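Local coordinates for topoisomerase I-like protein (Leishmania donovani, PDB 2B9S) that forms the large subunit of a heterodimeric type IB DNA topoisomerase, which relaxes supercoiled DNA by transiently nicking and resealing one strand, at residues L272-A275 and Q276-V279; D257-R260 and A261-E265; A419-E422 and V423-C427; V229-A232 and P233-V237. All blocks are in the same frame, centred on the assembly; numbering follows the deposited sequence.

Contact 1 of 4, residues L272-A275 and Q276-V279; sequences LHVA and QRAV
The backbone carbonyls of Leu272, His273, Val274 and Ala275 are taken in turn by the amides of Gln276, Arg277, Ala278 and Val279, four successive i to i+4 bonds that make 272-279 the opening turns of alpha helix 272-287. The shortest joins Arg277 N to His273 O at 2.8 Å. Before these turns, Asp271 OD1 accepts from Val274 N. On one flank the Gln276 chain runs extended beyond CG, back past the Leu272 carbonyl, and its amide nitrogen NE2 comes 4.0 Å from Leu272 CG. Both polar ends of this amide are used: OE1 accepts from the backbone N of Gln363, and NE2 makes a weak bond to Asp362. His273 ND1 binds the carbonyl of Gln363, so two side chains of the helix grip the loop that precedes helix 366-373. Round the surface, Arg277 bends at chi3 (65°) and brings its guanidinium across the outer side of His273 and Val274, NH1 toward the imidazole and NH2 toward the valine. Its plane stands 76° from the imidazole, and Arg277 NH1 is 3.9 Å from His273 NE2. The guanidinium lays one face over the Val274 side chain, with Arg277 NH2 4.0 Å from Val274 CG2.

Contact 2 of 4, residues D257-R260 and A261-E265; sequences DDIR and ASYME
Tyr263 folds its ring back along helix 236-266 so that one face lies over the backbone of Arg260, a CH-pi contact within a single helical turn. Arg260 CA sits 3.8 Å from the centroid of the Tyr263 ring, 19° off its normal. The ring reaches this place because chi1 of 70° sets CG between the backbone N and the carbonyl carbon. The arginine chain, extended from CG to NE, runs alongside the ring in the same direction, and Arg260 CG passes 3.6 Å from Tyr263 OH. On the inner flank Ile259 CG2 meets Tyr263 CD2 at 4.1 Å. Met281 of helix 272-287 touches both of these residues, while Phe376 and Leu380 close on Ile259. This is the tight part of the contact.

The other side is looser. Asp257 and Asp258 are exposed, and reach the next turn through their backbone carbonyls; the bond from Ser262 N to Asp258 O is weak, at 3.3 Å. Met264 is the exception, an exposed side chain that still packs closely: it bends at chi3 and brings CE to 3.2 Å from Arg260 O. The same carbonyl accepts from Met264 N.

Beyond the turn, Asp285 OD2 receives both the salt bridge from Arg260 NE and the hydrogen bond from Tyr263 OH. Two donors brought together by one helical turn thus share a single carboxylate oxygen on helix 272-287. Arg286 of that helix brings a like charge near Arg260, so the Asp285 carboxylate probably offsets both, an arrangement that would favour the ionised aspartate and pin the two helices together.

Contact 3 of 4, residues A419-E422 and V423-C427; sequences ANTE and VAILC
Thr421 and Ile425, one turn apart, meet through methyl groups: Thr421 CG2 lies 3.9 Å from Ile425 CD1. The threonine rotamer divides its two branches between different jobs. With chi1 of -63°, OG1 lies beside the backbone N and turns back to the carbonyl of Asn417, its hydrogen-bond partner in the preceding turn, while CG2 is left on the side of Ile425. The isoleucine answers with CG1 opposite its own carbonyl carbon and an extended chi2 (161°), which sets CG1 and CD1 in front of the Thr421 carbonyl oxygen; Ile425 CD1 is 3.7 Å from Thr421 O.

Val423 is packed closely against the turn behind it. Its CG2, beside the backbone N, approaches the carbonyl oxygen of Ala419, with Val423 CG2 3.2 Å from Ala419 O. The amide bond to that same oxygen is weak, Val423 N being 3.5 Å from Ala419 O.

These residues form the last turns of helix 411-427 in the catalytic core, and the carbonyl of Cys427 at its end accepts from Arg386, which belongs to the vanadate pocket; the side chain of Ala424 is about 9 Å from the ion. The regular bonds include Ala424 N to Asn420 O, 2.9 Å.

Glu422 swings its chain out with CG opposite the backbone N (chi1 -157°) and bends at chi2, on the flank where Thr393 and Trp397 of helix 384-400 pack against it. Asn420 faces the small subunit: its OD1 has a weak hydrogen bond with Ser18 of that chain, and Leu15 of the same chain packs on both Asn420 and Thr421.

Contact 4 of 4, residues V229-A232 and P233-V237; sequences VMLA and PSSSV
Leu231 lays CB against the hydroxyl of Ser235 and pushes a methyl onto Val237, with Leu231 CB 3.3 Å from Ser235 OG and Leu231 CD1 3.7 Å from Val237 CG1. Between them the chain makes a type I beta turn, Ala232 to Ser235, that leads from strand 226-229 into helix 236-266, with Ser235 at the N-cap. The Leu231 and Val237 side chains cross at about a right angle, and Trp145 of strand 142-145 touches both, so the three form an apolar cluster beside the turn. Pro233, by contrast, is exposed, and Lys50 of the small subunit packs on it. Gln151 of strand 148-151 holds Ala232 twice, by touching its side chain and by a backbone hydrogen bond. At the helix start, Ser236 OG is hydrogen-bonded to Glu150. The nearest atom of this region is about 4 Å from the DNA, and Met230 packs on a cytosine base. The Ala232 carbonyl oxygen accepts twice from Ser235. The amide comes from well above the carbonyl plane, Ser235 N lying 2.9 Å from Ala232 O. The hydroxyl, placed by a chi1 of 73°, donates nearly along the C=O axis, with Ser235 OG 2.8 Å from Ala232 O.

From the N terminus, contact 4 comes first, closing a tight turn between strand 226-229 and the start of helix 236-266. Contact 2 lies near the far end of that same helix, its centre about 38 Å from that of contact 4. Contact 1 opens the next helix, 272-287, after a short loop, and touches contact 2 where Ala278 CB lies 3.5 Å from Tyr263 O. Contact 3, much later, ends helix 411-427; it touches none of the others. All four are local and follow in series, none enclosing or crossing another. Contacts 1 and 2 join the successive helices, while contacts 3 and 4 both reach the small subunit.

Contact 1 of 4, residues L272-A275 and Q276-V279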
loop_
_atom_site.group_PDB
_atom_site.type_symbol
_atom_site.label_atom_id
_atom_site.label_comp_id
_atom_site.label_asym_id
_atom_site.label_seq_id
_atom_site.Cartn_x
_atom_site.Cartn_y
_atom_site.Cartn_z
ATOM N N LEU D 272 -21.727 -21.653 -16.438
ATOM C CA LEU D 272 -21.770 -20.208 -16.164
ATOM C C LEU D 272 -20.523 -19.702 -15.410
ATOM O O LEU D 272 -19.995 -18.639 -15.732
ATOM C CB LEU D 272 -23.066 -19.818 -15.442
ATOM C CG LEU D 272 -23.383 -18.332 -15.241
ATOM C CD1 LEU D 272 -23.592 -17.624 -16.588
ATOM C CD2 LEU D 272 -24.585 -18.177 -14.307
ATOM N N HIS D 273 -20.053 -20.474 -14.432
ATOM C CA HIS D 273 -18.795 -20.179 -13.745
ATOM C C HIS D 273 -17.608 -20.071 -14.718
ATOM O O HIS D 273 -16.821 -19.123 -14.641
ATOM C CB HIS D 273 -18.495 -21.222 -12.650
ATOM C CG HIS D 273 -17.105 -21.126 -12.097
ATOM N ND1 HIS D 273 -16.659 -20.029 -11.394
ATOM C CD2 HIS D 273 -16.052 -21.974 -12.171
ATOM C CE1 HIS D 273 -15.395 -20.204 -11.057
ATOM N NE2 HIS D 273 -15.002 -21.377 -11.518
ATOM N N VAL D 274 -17.497 -21.036 -15.633
ATOM C CA VAL D 274 -16.379 -21.097 -16.589
ATOM C C VAL D 274 -16.361 -19.886 -17.537
ATOM O O VAL D 274 -15.294 -19.278 -17.754
ATOM C CB VAL D 274 -16.340 -22.460 -17.376
ATOM C CG1 VAL D 274 -15.203 -22.491 -18.374
ATOM C CG2 VAL D 274 -16.166 -23.634 -16.421
ATOM N N ALA D 275 -17.536 -19.533 -18.075
ATOM C CA ALA D 275 -17.669 -18.395 -18.995
ATOM C C ALA D 275 -17.344 -17.064 -18.313
ATOM O O ALA D 275 -16.699 -16.204 -18.915
ATOM C CB ALA D 275 -19.063 -18.351 -19.622
ATOM N N GLN D 276 -17.806 -16.917 -17.067
ATOM C CA GLN D 276 -17.507 -15.753 -16.216
ATOM C C GLN D 276 -16.016 -15.668 -15.875
ATOM O O GLN D 276 -15.405 -14.595 -16.010
ATOM C CB GLN D 276 -18.345 -15.779 -14.927
ATOM C CG GLN D 276 -19.799 -15.387 -15.135
ATOM C CD GLN D 276 -20.587 -15.228 -13.854
ATOM O OE1 GLN D 276 -20.074 -15.415 -12.760
ATOM N NE2 GLN D 276 -21.844 -14.884 -13.988
ATOM N N ARG D 277 -15.457 -16.804 -15.438
ATOM C CA ARG D 277 -14.005 -16.973 -15.222
ATOM C C ARG D 277 -13.171 -16.513 -16.429
ATOM O O ARG D 277 -12.146 -15.833 -16.253
ATOM C CB ARG D 277 -13.674 -18.426 -14.862
ATOM C CG ARG D 277 -12.277 -18.634 -14.264
ATOM C CD ARG D 277 -12.086 -20.082 -13.818
ATOM N NE ARG D 277 -12.115 -21.004 -14.963
ATOM C CZ ARG D 277 -12.186 -22.332 -14.882
ATOM N NH1 ARG D 277 -12.244 -22.953 -13.702
ATOM N NH2 ARG D 277 -12.199 -23.042 -16.000
ATOM N N ALA D 278 -13.635 -16.858 -17.637
ATOM C CA ALA D 278 -13.002 -16.461 -18.916
ATOM C C ALA D 278 -12.989 -14.955 -19.187
ATOM O O ALA D 278 -11.976 -14.405 -19.621
ATOM C CB ALA D 278 -13.680 -17.194 -20.082
ATOM N N VAL D 279 -14.120 -14.291 -18.966
ATOM C CA VAL D 279 -14.208 -12.834 -19.164
ATOM C C VAL D 279 -13.368 -12.090 -18.109
ATOM O O VAL D 279 -12.745 -11.057 -18.404
ATOM C CB VAL D 279 -15.693 -12.363 -19.196
ATOM C CG1 VAL D 279 -15.819 -10.860 -19.345
ATOM C CG2 VAL D 279 -16.443 -13.068 -20.344
#

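Contact 2 of 4, residues D257-R260 and A261-E265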
loop_
_atom_site.group_PDB
_atom_site.type_symbol
_atom_site.label_atom_id
_atom_site.label_comp_id
_atom_site.label_asym_id
_atom_site.label_seq_id
_atom_site.Cartn_x
_atom_site.Cartn_y
_atom_site.Cartn_z
ATOM N N ASP D 257 0.209 -16.880 -24.310
ATOM C CA ASP D 257 -0.500 -17.359 -25.500
ATOM C C ASP D 257 -1.390 -18.591 -25.239
ATOM O O ASP D 257 -2.504 -18.687 -25.752
ATOM C CB ASP D 257 0.521 -17.673 -26.601
ATOM C CG ASP D 257 0.885 -16.456 -27.440
ATOM O OD1 ASP D 257 0.934 -15.323 -26.911
ATOM O OD2 ASP D 257 1.129 -16.639 -28.652
ATOM N N ASP D 258 -0.885 -19.515 -24.432
ATOM C CA ASP D 258 -1.577 -20.752 -24.097
ATOM C C ASP D 258 -2.754 -20.522 -23.139
ATOM O O ASP D 258 -3.675 -21.352 -23.055
ATOM C CB ASP D 258 -0.592 -21.739 -23.457
ATOM C CG ASP D 258 0.754 -21.825 -24.207
ATOM O OD1 ASP D 258 1.076 -22.937 -24.690
ATOM O OD2 ASP D 258 1.498 -20.804 -24.299
ATOM N N ILE D 259 -2.698 -19.407 -22.404
ATOM C CA ILE D 259 -3.696 -19.051 -21.396
ATOM C C ILE D 259 -4.885 -18.426 -22.113
ATOM O O ILE D 259 -6.037 -18.698 -21.757
ATOM C CB ILE D 259 -3.096 -18.074 -20.317
ATOM C CG1 ILE D 259 -2.312 -18.856 -19.263
ATOM C CG2 ILE D 259 -4.177 -17.240 -19.637
ATOM C CD1 ILE D 259 -1.258 -18.061 -18.555
ATOM N N ARG D 260 -4.566 -17.603 -23.123
ATOM C CA ARG D 260 -5.521 -16.883 -23.964
ATOM C C ARG D 260 -6.315 -17.780 -24.899
ATOM O O ARG D 260 -7.481 -17.499 -25.201
ATOM C CB ARG D 260 -4.790 -15.842 -24.799
ATOM C CG ARG D 260 -4.128 -14.784 -23.976
ATOM C CD ARG D 260 -3.299 -13.857 -24.817
ATOM N NE ARG D 260 -2.794 -12.797 -23.967
ATOM C CZ ARG D 260 -1.912 -11.875 -24.327
ATOM N NH1 ARG D 260 -1.398 -11.859 -25.552
ATOM N NH2 ARG D 260 -1.532 -10.961 -23.437
ATOM N N ALA D 261 -5.668 -18.835 -25.388
ATOM C CA ALA D 261 -6.320 -19.825 -26.217
ATOM C C ALA D 261 -7.246 -20.632 -25.325
ATOM O O ALA D 261 -8.323 -21.050 -25.752
ATOM C CB ALA D 261 -5.279 -20.731 -26.882
ATOM N N SER D 262 -6.821 -20.844 -24.083
ATOM C CA SER D 262 -7.629 -21.543 -23.077
ATOM C C SER D 262 -8.899 -20.771 -22.675
ATOM O O SER D 262 -9.997 -21.339 -22.707
ATOM C CB SER D 262 -6.782 -21.880 -21.850
ATOM O OG SER D 262 -7.466 -22.738 -20.955
ATOM N N TYR D 263 -8.774 -19.486 -22.327
ATOM C CA TYR D 263 -9.979 -18.717 -21.972
ATOM C C TYR D 263 -10.882 -18.374 -23.163
ATOM O O TYR D 263 -12.098 -18.215 -22.997
ATOM C CB TYR D 263 -9.711 -17.513 -21.047
ATOM C CG TYR D 263 -8.973 -16.289 -21.600
ATOM C CD1 TYR D 263 -9.529 -15.483 -22.594
ATOM C CD2 TYR D 263 -7.743 -15.897 -21.053
ATOM C CE1 TYR D 263 -8.852 -14.356 -23.062
ATOM C CE2 TYR D 263 -7.074 -14.763 -21.496
ATOM C CZ TYR D 263 -7.627 -13.999 -22.492
ATOM O OH TYR D 263 -6.947 -12.882 -22.927
ATOM N N MET D 264 -10.301 -18.299 -24.358
ATOM C CA MET D 264 -11.109 -18.094 -25.568
ATOM C C MET D 264 -11.997 -19.294 -25.944
ATOM O O MET D 264 -13.049 -19.126 -26.560
ATOM C CB MET D 264 -10.247 -17.639 -26.742
ATOM C CG MET D 264 -10.104 -16.136 -26.819
ATOM S SD MET D 264 -8.878 -15.698 -28.046
ATOM C CE MET D 264 -7.602 -14.928 -27.035
ATOM N N GLU D 265 -11.560 -20.493 -25.570
ATOM C CA GLU D 265 -12.385 -21.686 -25.660
ATOM C C GLU D 265 -13.476 -21.688 -24.575
ATOM O O GLU D 265 -14.584 -22.199 -24.807
ATOM C CB GLU D 265 -11.515 -22.949 -25.576
#

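Contact 3 of 4, residues A419-E422 and V423-C427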
loop_
_atom_site.group_PDB
_atom_site.type_symbol
_atom_site.label_atom_id
_atom_site.label_comp_id
_atom_site.label_asym_id
_atom_site.label_seq_id
_atom_site.Cartn_x
_atom_site.Cartn_y
_atom_site.Cartn_z
ATOM N N ALA D 419 7.265 6.911 -22.116
ATOM C CA ALA D 419 7.115 5.448 -22.046
ATOM C C ALA D 419 6.682 4.997 -20.633
ATOM O O ALA D 419 5.953 4.013 -20.493
ATOM C CB ALA D 419 8.401 4.762 -22.458
ATOM N N ASN D 420 7.157 5.715 -19.611
ATOM C CA ASN D 420 6.723 5.537 -18.226
ATOM C C ASN D 420 5.250 5.924 -18.025
ATOM O O ASN D 420 4.520 5.226 -17.296
ATOM C CB ASN D 420 7.607 6.371 -17.286
ATOM C CG ASN D 420 7.542 5.909 -15.839
ATOM O OD1 ASN D 420 6.761 5.019 -15.475
ATOM N ND2 ASN D 420 8.359 6.517 -15.006
ATOM N N THR D 421 4.849 7.047 -18.647
ATOM C CA THR D 421 3.471 7.575 -18.645
ATOM C C THR D 421 2.505 6.557 -19.252
ATOM O O THR D 421 1.401 6.381 -18.748
ATOM C CB THR D 421 3.369 8.941 -19.410
ATOM O OG1 THR D 421 4.169 9.929 -18.756
ATOM C CG2 THR D 421 1.916 9.476 -19.500
ATOM N N GLU D 422 2.910 5.874 -20.317
ATOM C CA GLU D 422 2.036 4.857 -20.898
ATOM C C GLU D 422 1.772 3.694 -19.919
ATOM O O GLU D 422 0.649 3.189 -19.832
ATOM C CB GLU D 422 2.588 4.337 -22.220
ATOM C CG GLU D 422 1.495 3.741 -23.120
ATOM C CD GLU D 422 1.997 2.600 -24.009
ATOM O OE1 GLU D 422 3.204 2.256 -23.940
ATOM O OE2 GLU D 422 1.176 2.036 -24.773
ATOM N N VAL D 423 2.823 3.279 -19.214
ATOM C CA VAL D 423 2.753 2.279 -18.141
ATOM C C VAL D 423 1.812 2.725 -17.001
ATOM O O VAL D 423 0.956 1.959 -16.579
ATOM C CB VAL D 423 4.180 1.962 -17.578
ATOM C CG1 VAL D 423 4.117 0.930 -16.436
ATOM C CG2 VAL D 423 5.110 1.480 -18.708
ATOM N N ALA D 424 1.961 3.969 -16.546
ATOM C CA ALA D 424 1.150 4.529 -15.473
ATOM C C ALA D 424 -0.338 4.658 -15.832
ATOM O O ALA D 424 -1.207 4.465 -14.967
ATOM C CB ALA D 424 1.721 5.872 -15.040
ATOM N N ILE D 425 -0.632 4.982 -17.093
ATOM C CA ILE D 425 -2.019 5.048 -17.600
ATOM C C ILE D 425 -2.700 3.673 -17.603
ATOM O O ILE D 425 -3.841 3.547 -17.145
ATOM C CB ILE D 425 -2.100 5.719 -19.000
ATOM C CG1 ILE D 425 -2.069 7.239 -18.844
ATOM C CG2 ILE D 425 -3.363 5.278 -19.780
ATOM C CD1 ILE D 425 -1.683 7.990 -20.102
ATOM N N LEU D 426 -1.986 2.659 -18.094
ATOM C CA LEU D 426 -2.440 1.273 -18.083
ATOM C C LEU D 426 -2.788 0.794 -16.662
ATOM O O LEU D 426 -3.783 0.077 -16.451
ATOM C CB LEU D 426 -1.355 0.371 -18.698
ATOM C CG LEU D 426 -1.511 -1.155 -18.587
ATOM C CD1 LEU D 426 -2.493 -1.720 -19.627
ATOM C CD2 LEU D 426 -0.171 -1.865 -18.682
ATOM N N CYS D 427 -1.958 1.205 -15.702
ATOM C CA CYS D 427 -2.075 0.826 -14.299
ATOM C C CYS D 427 -3.077 1.681 -13.534
ATOM O O CYS D 427 -3.543 1.291 -12.453
ATOM C CB CYS D 427 -0.717 0.954 -13.626
ATOM S SG CYS D 427 0.429 -0.341 -14.043
#

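Contact 4 of 4, residues V229-A232 and P233-V237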
loop_
_atom_site.group_PDB
_atom_site.type_symbol
_atom_site.label_atom_id
_atom_site.label_comp_id
_atom_site.label_asym_id
_atom_site.label_seq_id
_atom_site.Cartn_x
_atom_site.Cartn_y
_atom_site.Cartn_z
ATOM N N VAL D 229 6.443 -4.529 11.802
ATOM C CA VAL D 229 7.754 -3.967 11.543
ATOM C C VAL D 229 8.517 -4.949 10.655
ATOM O O VAL D 229 8.717 -6.112 11.009
ATOM C CB VAL D 229 8.520 -3.720 12.844
ATOM C CG1 VAL D 229 9.882 -3.129 12.543
ATOM C CG2 VAL D 229 7.725 -2.808 13.763
ATOM N N MET D 230 8.912 -4.479 9.483
ATOM C CA MET D 230 9.625 -5.311 8.507
ATOM C C MET D 230 10.904 -4.612 7.997
ATOM O O MET D 230 11.143 -3.436 8.308
ATOM C CB MET D 230 8.659 -5.716 7.368
ATOM C CG MET D 230 7.628 -6.814 7.808
ATOM S SD MET D 230 6.674 -7.488 6.453
ATOM C CE MET D 230 5.444 -8.593 7.206
ATOM N N LEU D 231 11.719 -5.327 7.214
ATOM C CA LEU D 231 12.991 -4.765 6.696
ATOM C C LEU D 231 12.784 -3.739 5.589
ATOM O O LEU D 231 11.729 -3.696 4.980
ATOM C CB LEU D 231 13.976 -5.869 6.257
ATOM C CG LEU D 231 14.439 -6.917 7.285
ATOM C CD1 LEU D 231 15.703 -7.610 6.824
ATOM C CD2 LEU D 231 14.665 -6.332 8.653
ATOM N N ALA D 232 13.784 -2.886 5.380
ATOM C CA ALA D 232 13.768 -1.883 4.328
ATOM C C ALA D 232 13.900 -2.555 2.961
ATOM O O ALA D 232 14.412 -3.664 2.871
ATOM C CB ALA D 232 14.891 -0.873 4.546
ATOM N N PRO D 233 13.419 -1.895 1.891
ATOM C CA PRO D 233 13.499 -2.491 0.543
ATOM C C PRO D 233 14.938 -2.771 0.070
ATOM O O PRO D 233 15.136 -3.651 -0.777
ATOM C CB PRO D 233 12.804 -1.457 -0.358
ATOM C CG PRO D 233 12.080 -0.514 0.565
ATOM C CD PRO D 233 12.761 -0.575 1.894
ATOM N N SER D 234 15.916 -2.043 0.636
ATOM C CA SER D 234 17.362 -2.280 0.404
ATOM C C SER D 234 17.896 -3.594 0.979
ATOM O O SER D 234 19.004 -4.029 0.634
ATOM C CB SER D 234 18.220 -1.101 0.909
ATOM O OG SER D 234 18.171 -0.954 2.325
ATOM N N SER D 235 17.119 -4.234 1.849
ATOM C CA SER D 235 17.524 -5.518 2.437
ATOM C C SER D 235 17.495 -6.665 1.425
ATOM O O SER D 235 16.780 -6.614 0.425
ATOM C CB SER D 235 16.669 -5.854 3.677
ATOM O OG SER D 235 15.357 -6.247 3.309
ATOM N N SER D 236 18.259 -7.712 1.691
ATOM C CA SER D 236 18.353 -8.822 0.754
ATOM C C SER D 236 17.099 -9.677 0.716
ATOM O O SER D 236 16.774 -10.245 -0.326
ATOM C CB SER D 236 19.599 -9.679 1.031
ATOM O OG SER D 236 19.681 -10.038 2.387
ATOM N N VAL D 237 16.396 -9.775 1.841
ATOM C CA VAL D 237 15.146 -10.543 1.885
ATOM C C VAL D 237 14.072 -9.883 1.005
ATOM O O VAL D 237 13.250 -10.575 0.413
ATOM C CB VAL D 237 14.629 -10.816 3.348
ATOM C CG1 VAL D 237 14.156 -9.541 4.038
ATOM C CG2 VAL D 237 13.493 -11.859 3.328
#